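Octaprenyl Pyrophosphate Synthase (Helicobacter pylori, PDB 3TC1) catalyses the stepwise condensation of isopentenyl diphosphate units onto an allylic diphosphate primer, building the C40 chain of octaprenyl diphosphate. Local coordinates at the interface of chains A and B. Numbering follows the deposited sequence. Chains: chain A/B, Octaprenyl Pyrophosphate Synthase.

All three contacts belong to one two-fold symmetric interface between the chains, so each has a twin with the chains exchanged. Contacts 1 and 3 are neighbours, with their C-alpha centres about 14 Å apart, while contact 2 lies about 21 Å from each. Helix 100-116 of chain A takes part in all of them, presenting its start to contacts 1 and 3 and its end to contact 2. Helix 121-144 of chain B likewise links contacts 2 and 3. The same few helices thus support a long, mainly apolar seam, consistent with the dimer usual for trans-prenyltransferases, and contact 1 brings it beside the first aspartate-rich motif.

Contact 1: the interface of chains A and B. Residues chain A 76, 79, 102; chain B 76, 98, 102.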
loop_
_atom_site.group_PDB
_atom_site.type_symbol
_atom_site.label_atom_id
_atom_site.label_comp_id
_atom_site.label_asym_id
_atom_site.label_seq_id
_atom_site.Cartn_x
_atom_site.Cartn_y
_atom_site.Cartn_z
ATOM N N HIS A 76 -1.612 7.866 3.175
ATOM C CA HIS A 76 -2.846 7.165 2.821
ATOM C C HIS A 76 -4.008 7.614 3.638
ATOM O O HIS A 76 -5.164 7.589 3.225
ATOM C CB HIS A 76 -2.658 5.646 2.923
ATOM C CG HIS A 76 -1.846 5.116 1.789
ATOM N ND1 HIS A 76 -1.694 3.768 1.523
ATOM C CD2 HIS A 76 -1.197 5.770 0.807
ATOM C CE1 HIS A 76 -0.986 3.630 0.412
ATOM N NE2 HIS A 76 -0.676 4.840 -0.039
ATOM N N VAL A 79 -6.012 10.652 2.371
ATOM C CA VAL A 79 -6.920 10.408 1.262
ATOM C C VAL A 79 -8.341 10.427 1.842
ATOM O O VAL A 79 -9.307 10.757 1.153
ATOM C CB VAL A 79 -6.628 9.030 0.610
ATOM C CG1 VAL A 79 -7.654 8.728 -0.464
ATOM C CG2 VAL A 79 -5.229 9.030 0.021
ATOM N N VAL A 102 -1.611 8.781 -2.659
ATOM C CA VAL A 102 -1.763 7.336 -2.672
ATOM C C VAL A 102 -0.500 6.735 -3.278
ATOM O O VAL A 102 0.025 5.733 -2.783
ATOM C CB VAL A 102 -2.987 6.903 -3.511
ATOM C CG1 VAL A 102 -3.027 5.392 -3.637
ATOM C CG2 VAL A 102 -4.268 7.407 -2.855
ATOM N N HIS B 76 -5.472 -0.004 -5.973
ATOM C CA HIS B 76 -4.944 1.352 -5.941
ATOM C C HIS B 76 -5.016 2.006 -7.312
ATOM O O HIS B 76 -5.262 3.205 -7.415
ATOM C CB HIS B 76 -3.501 1.369 -5.415
ATOM C CG HIS B 76 -3.404 1.198 -3.929
ATOM N ND1 HIS B 76 -2.209 1.249 -3.245
ATOM C CD2 HIS B 76 -4.359 0.965 -2.998
ATOM C CE1 HIS B 76 -2.430 1.049 -1.959
ATOM N NE2 HIS B 76 -3.726 0.873 -1.782
ATOM N N ASN B 98 -12.885 5.971 -2.134
ATOM C CA ASN B 98 -11.449 5.882 -2.376
ATOM C C ASN B 98 -10.665 5.430 -1.158
ATOM O O ASN B 98 -9.788 4.572 -1.258
ATOM C CB ASN B 98 -10.892 7.229 -2.837
ATOM C CG ASN B 98 -11.356 7.604 -4.224
ATOM O OD1 ASN B 98 -11.484 6.746 -5.101
ATOM N ND2 ASN B 98 -11.594 8.895 -4.440
ATOM N N VAL B 102 -8.223 2.214 -0.988
ATOM C CA VAL B 102 -6.802 2.417 -0.717
ATOM C C VAL B 102 -6.362 1.574 0.478
ATOM O O VAL B 102 -5.361 0.863 0.401
ATOM C CB VAL B 102 -6.475 3.904 -0.425
ATOM C CG1 VAL B 102 -5.003 4.055 -0.061
ATOM C CG2 VAL B 102 -6.787 4.751 -1.644
#
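The imidazole of A:His76 has B:Val102 on one face: methyl CG1 sits 3.6 Å above the ring plane, displaced toward the rim on the CG-ND1 side, in a CH-pi contact. On a face of the B:His76 ring the counterpart is A:Val102 CG1, also toward the rim but higher, and at that ring's edge, in plane, lies the carbonyl oxygen of B:Val102. The two imidazoles themselves meet edge-to-face, their planes 88° apart, and touch through their CE1 carbons at 3.8 Å. Each valine turns CG1 anti to its backbone N (chi1 174° in A:Val102, 176° in B:Val102), which points this branch at the partner's histidine and leaves CG2 to meet its twin. A:Val102 CG2 and B:Val102 CG2 come tip to tip, 3.9 Å apart. The join between the chains is therefore apolar here, and the polar bonds stay within each chain. At the outer margin A:Val79 points CG1 loosely toward B:Asn98 CB. A:His76 directly precedes the first aspartate of the DDXXD motif, and A:Val79 lies within it, so the patch probably helps to steady the base of the diphosphate-binding motif. In both chains NE2 of His76 donates to a lone pair of the Val102 carbonyl, fixing the ring's rotation: A:His76 NE2 to A:Val102 O is 3.0 Å, and B:His76 NE2 to B:Val102 O is 2.7 Å.

Contact 2: the interface of chains A and B. Residues chain A 113-114, 116-117, 124, 128; chain B 113, 124-125, 128.
B:Phe113 pushes its ring between A:Phe113, A:Leu116 and A:Ser128. CB of A:Phe113 lies over one face, 3.6 Å above the plane and shifted toward the rim. At the ring's edge, in plane, stands A:Ser128 CB, 3.5 Å from B:Phe113 CD2, and methyl CD2 of A:Leu116 meets B:Phe113 CE2 at 3.7 Å. Alongside, A:Phe114 turns the CD1-CE1 edge of its ring to B:Gln125, whose backbone O lies in plane there and whose CB touches CE1. The hydroxyls A:Ser117 OG and B:Ser128 OG share a hydrogen bond of 3.1 Å, its direction undecided and A:Ser117 poorly ordered. Behind it, B:Ser128 OG holds the position between its backbone N and carbonyl carbon (chi1 65°), where it donates to B:Ala124 O one turn back, at 2.8 Å. A:Ser128 OG bonds A:Ala124 O likewise, turning the hydroxyl back to its own helix. Phe113 breaks the symmetry locally: CG of B:Phe113 is anti to the backbone N (chi1 -171°), whereas in A:Phe113 it lies beside the N (chi1 -73°), and the side chains cross obliquely, with A:Phe113 CD1 near CD2 and CE2 of B:Phe113. The patch probably helps hold the dimer together, joining the ends of helices 100-116 of A and 92-116 of B to helix 121-144 of the partner.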
loop_
_atom_site.group_PDB
_atom_site.type_symbol
_atom_site.label_atom_id
_atom_site.label_comp_id
_atom_site.label_asym_id
_atom_site.label_seq_id
_atom_site.Cartn_x
_atom_site.Cartn_y
_atom_site.Cartn_z
ATOM N N PHE A 113 9.507 -1.854 3.071
ATOM C CA PHE A 113 9.378 -3.304 3.117
ATOM C C PHE A 113 10.559 -3.993 2.435
ATOM O O PHE A 113 10.983 -5.053 2.869
ATOM C CB PHE A 113 8.061 -3.756 2.469
ATOM C CG PHE A 113 6.836 -3.453 3.297
ATOM C CD1 PHE A 113 6.826 -3.696 4.667
ATOM C CD2 PHE A 113 5.680 -2.952 2.703
ATOM C CE1 PHE A 113 5.685 -3.445 5.436
ATOM C CE2 PHE A 113 4.531 -2.697 3.466
ATOM C CZ PHE A 113 4.538 -2.946 4.835
ATOM N N PHE A 114 11.084 -3.401 1.366
ATOM C CA PHE A 114 12.225 -4.004 0.688
ATOM C C PHE A 114 13.408 -4.073 1.649
ATOM O O PHE A 114 14.062 -5.107 1.773
ATOM C CB PHE A 114 12.625 -3.194 -0.549
ATOM C CG PHE A 114 13.885 -3.690 -1.208
ATOM C CD1 PHE A 114 13.926 -4.949 -1.800
ATOM C CD2 PHE A 114 15.047 -2.920 -1.192
ATOM C CE1 PHE A 114 15.107 -5.439 -2.364
ATOM C CE2 PHE A 114 16.234 -3.399 -1.753
ATOM C CZ PHE A 114 16.263 -4.663 -2.340
ATOM N N LEU A 116 13.202 -3.902 4.854
ATOM C CA LEU A 116 12.794 -4.728 5.989
ATOM C C LEU A 116 13.077 -6.197 5.645
ATOM O O LEU A 116 13.330 -7.016 6.530
ATOM C CB LEU A 116 11.301 -4.525 6.278
ATOM C CG LEU A 116 10.630 -5.315 7.412
ATOM C CD1 LEU A 116 11.284 -4.978 8.748
ATOM C CD2 LEU A 116 9.140 -4.986 7.454
ATOM N N SER A 117 13.041 -6.505 4.349
ATOM C CA SER A 117 13.298 -7.857 3.835
ATOM C C SER A 117 14.632 -8.402 4.301
ATOM O O SER A 117 14.839 -9.613 4.380
ATOM C CB SER A 117 13.331 -7.859 2.305
ATOM O OG SER A 117 12.041 -7.881 1.733
ATOM N N ALA A 124 10.707 -8.591 10.626
ATOM C CA ALA A 124 9.935 -8.412 9.405
ATOM C C ALA A 124 8.456 -8.685 9.672
ATOM O O ALA A 124 7.582 -7.972 9.177
ATOM C CB ALA A 124 10.452 -9.345 8.312
ATOM N N SER A 128 5.429 -5.842 9.592
ATOM C CA SER A 128 4.435 -6.026 8.539
ATOM C C SER A 128 3.066 -6.276 9.174
ATOM O O SER A 128 2.044 -5.818 8.667
ATOM C CB SER A 128 4.824 -7.176 7.592
ATOM O OG SER A 128 4.828 -8.436 8.235
ATOM N N PHE B 113 2.930 -9.370 2.460
ATOM C CA PHE B 113 4.327 -9.256 2.886
ATOM C C PHE B 113 4.572 -10.025 4.172
ATOM O O PHE B 113 5.662 -10.567 4.387
ATOM C CB PHE B 113 4.720 -7.803 3.133
ATOM C CG PHE B 113 6.199 -7.606 3.367
ATOM C CD1 PHE B 113 7.082 -7.497 2.293
ATOM C CD2 PHE B 113 6.710 -7.546 4.660
ATOM C CE1 PHE B 113 8.454 -7.327 2.507
ATOM C CE2 PHE B 113 8.074 -7.379 4.885
ATOM C CZ PHE B 113 8.950 -7.268 3.804
ATOM N N ALA B 124 11.819 -12.907 -0.723
ATOM C CA ALA B 124 11.228 -11.714 -0.120
ATOM C C ALA B 124 11.740 -10.441 -0.789
ATOM O O ALA B 124 10.978 -9.505 -1.011
ATOM C CB ALA B 124 11.524 -11.670 1.377
ATOM N N GLN B 125 13.030 -10.404 -1.105
ATOM C CA GLN B 125 13.604 -9.228 -1.745
ATOM C C GLN B 125 13.193 -9.094 -3.205
ATOM O O GLN B 125 12.949 -7.992 -3.680
ATOM C CB GLN B 125 15.128 -9.248 -1.640
ATOM C CG GLN B 125 15.638 -9.036 -0.226
ATOM C CD GLN B 125 17.120 -8.734 -0.177
ATOM O OE1 GLN B 125 17.702 -8.608 0.899
ATOM N NE2 GLN B 125 17.740 -8.611 -1.343
ATOM N N SER B 128 9.423 -7.963 -3.020
ATOM C CA SER B 128 9.223 -6.637 -2.436
ATOM C C SER B 128 9.828 -5.577 -3.356
ATOM O O SER B 128 9.311 -4.466 -3.465
ATOM C CB SER B 128 9.806 -6.546 -1.010
ATOM O OG SER B 128 11.213 -6.683 -0.973
#

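Contact 3: the interface of chains A and B. Residues chain A 24-25, 27-28, 100, 103; chain B 136, 139-140, 143.
A:Phe24 on the short helix 23-29 packs against B:Phe143 near the end of helix 121-144, both backbones regularly helical. The two side chains slide past each other in opposite directions, each placing its CB over the other's ring: B:Phe143 CB stands 3.7 Å above the centre of the A:Phe24 ring, and A:Phe24 CB lies over B:Phe143 toward the rim. Where they overlap, A:Phe24 CD1 and B:Phe143 CD2 come to 3.3 Å. Beyond, the tip of B:Phe143 reaches A:Leu28 head-on, CZ to CG at 3.9 Å. The flank at CE1 is met by the amide oxygen OD1 of A:Asn100, whose side chain crosses at about a right angle, and by methyl CE of A:Met103; the latter bends back at chi3 (-69°) to get there. B:Ile139 spreads its branches over several partners. Its CG1 presses on A:Met103 CB at 3.4 Å, a tight fit, its terminal CD1 touches A:Ile25 CG1 at 3.7 Å and meets A:Leu28 CD1 tip to tip, and CG2 lies against A:Phe24 CB. B:Glu140 runs across the rim of A:Phe24 at about a right angle with its chain extended, and its carboxylate OE1 pairs with B:Arg136 NE in a salt bridge of 3.7 Å within chain B. Side chains from one face of helix 121-144 of B thus fit between helix 23-29 and the first turn of helix 100-116 of chain A.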
loop_
_atom_site.group_PDB
_atom_site.type_symbol
_atom_site.label_atom_id
_atom_site.label_comp_id
_atom_site.label_asym_id
_atom_site.label_seq_id
_atom_site.Cartn_x
_atom_site.Cartn_y
_atom_site.Cartn_z
ATOM N N PHE A 24 10.354 11.998 -10.798
ATOM C CA PHE A 24 8.973 12.272 -10.406
ATOM C C PHE A 24 8.820 12.050 -8.910
ATOM O O PHE A 24 8.202 12.844 -8.209
ATOM C CB PHE A 24 8.000 11.356 -11.155
ATOM C CG PHE A 24 8.089 11.466 -12.651
ATOM C CD1 PHE A 24 8.031 12.710 -13.275
ATOM C CD2 PHE A 24 8.212 10.323 -13.437
ATOM C CE1 PHE A 24 8.098 12.821 -14.664
ATOM C CE2 PHE A 24 8.280 10.417 -14.829
ATOM C CZ PHE A 24 8.221 11.671 -15.445
ATOM N N ILE A 25 9.389 10.957 -8.425
ATOM C CA ILE A 25 9.319 10.648 -7.008
ATOM C C ILE A 25 10.094 11.676 -6.197
ATOM O O ILE A 25 9.658 12.070 -5.120
ATOM C CB ILE A 25 9.849 9.228 -6.729
ATOM C CG1 ILE A 25 8.867 8.207 -7.316
ATOM C CG2 ILE A 25 10.023 9.009 -5.225
ATOM C CD1 ILE A 25 9.225 6.766 -7.029
ATOM N N GLU A 27 10.461 14.745 -6.868
ATOM C CA GLU A 27 9.607 15.928 -6.853
ATOM C C GLU A 27 8.515 15.810 -5.787
ATOM O O GLU A 27 8.279 16.747 -5.024
ATOM C CB GLU A 27 9.001 16.132 -8.249
ATOM C CG GLU A 27 7.726 16.958 -8.293
ATOM C CD GLU A 27 7.353 17.370 -9.706
ATOM O OE1 GLU A 27 7.711 16.641 -10.656
ATOM O OE2 GLU A 27 6.694 18.421 -9.864
ATOM N N LEU A 28 7.853 14.660 -5.730
ATOM C CA LEU A 28 6.807 14.439 -4.735
ATOM C C LEU A 28 7.389 14.464 -3.327
ATOM O O LEU A 28 6.800 15.030 -2.404
ATOM C CB LEU A 28 6.116 13.091 -4.974
ATOM C CG LEU A 28 5.177 12.987 -6.182
ATOM C CD1 LEU A 28 4.844 11.530 -6.463
ATOM C CD2 LEU A 28 3.911 13.791 -5.912
ATOM N N ASN A 100 -1.544 11.563 -5.724
ATOM C CA ASN A 100 -0.096 11.723 -5.622
ATOM C C ASN A 100 0.227 11.187 -4.234
ATOM O O ASN A 100 1.313 10.668 -3.985
ATOM C CB ASN A 100 0.326 13.204 -5.673
ATOM C CG ASN A 100 0.296 13.791 -7.076
ATOM O OD1 ASN A 100 0.621 13.113 -8.056
ATOM N ND2 ASN A 100 -0.070 15.068 -7.177
ATOM N N MET A 103 -0.007 7.370 -4.342
ATOM C CA MET A 103 1.188 6.897 -5.034
ATOM C C MET A 103 2.452 7.008 -4.188
ATOM O O MET A 103 3.215 6.053 -4.078
ATOM C CB MET A 103 1.386 7.668 -6.346
ATOM C CG MET A 103 0.238 7.536 -7.335
ATOM S SD MET A 103 0.639 8.177 -8.984
ATOM C CE MET A 103 0.757 9.967 -8.659
ATOM N N ARG B 136 6.701 2.706 -8.632
ATOM C CA ARG B 136 7.428 3.710 -9.399
ATOM C C ARG B 136 6.801 3.805 -10.790
ATOM O O ARG B 136 6.674 4.893 -11.355
ATOM C CB ARG B 136 8.912 3.345 -9.533
ATOM C CG ARG B 136 9.718 4.394 -10.286
ATOM C CD ARG B 136 11.199 4.055 -10.332
ATOM N NE ARG B 136 11.493 2.927 -11.208
ATOM C CZ ARG B 136 12.629 2.235 -11.179
ATOM N NH1 ARG B 136 13.582 2.554 -10.315
ATOM N NH2 ARG B 136 12.810 1.218 -12.012
ATOM N N ILE B 139 3.509 5.798 -10.722
ATOM C CA ILE B 139 3.758 7.233 -10.662
ATOM C C ILE B 139 4.238 7.733 -12.016
ATOM O O ILE B 139 3.821 8.791 -12.478
ATOM C CB ILE B 139 4.809 7.575 -9.591
ATOM C CG1 ILE B 139 4.221 7.322 -8.205
ATOM C CG2 ILE B 139 5.242 9.032 -9.722
ATOM C CD1 ILE B 139 5.191 7.577 -7.075
ATOM N N GLU B 140 5.121 6.969 -12.643
ATOM C CA GLU B 140 5.638 7.324 -13.954
ATOM C C GLU B 140 4.486 7.411 -14.954
ATOM O O GLU B 140 4.399 8.343 -15.746
ATOM C CB GLU B 140 6.640 6.265 -14.426
ATOM C CG GLU B 140 8.003 6.338 -13.746
ATOM C CD GLU B 140 8.862 5.102 -13.990
ATOM O OE1 GLU B 140 10.082 5.166 -13.723
ATOM O OE2 GLU B 140 8.325 4.063 -14.436
ATOM N N PHE B 143 2.343 10.605 -14.400
ATOM C CA PHE B 143 3.070 11.850 -14.673
ATOM C C PHE B 143 3.290 11.962 -16.191
ATOM O O PHE B 143 3.095 13.024 -16.782
ATOM C CB PHE B 143 4.426 11.901 -13.947
ATOM C CG PHE B 143 4.353 12.471 -12.555
ATOM C CD1 PHE B 143 3.625 11.825 -11.559
ATOM C CD2 PHE B 143 5.011 13.656 -12.237
ATOM C CE1 PHE B 143 3.554 12.349 -10.266
ATOM C CE2 PHE B 143 4.946 14.188 -10.951
ATOM C CZ PHE B 143 4.216 13.533 -9.964
#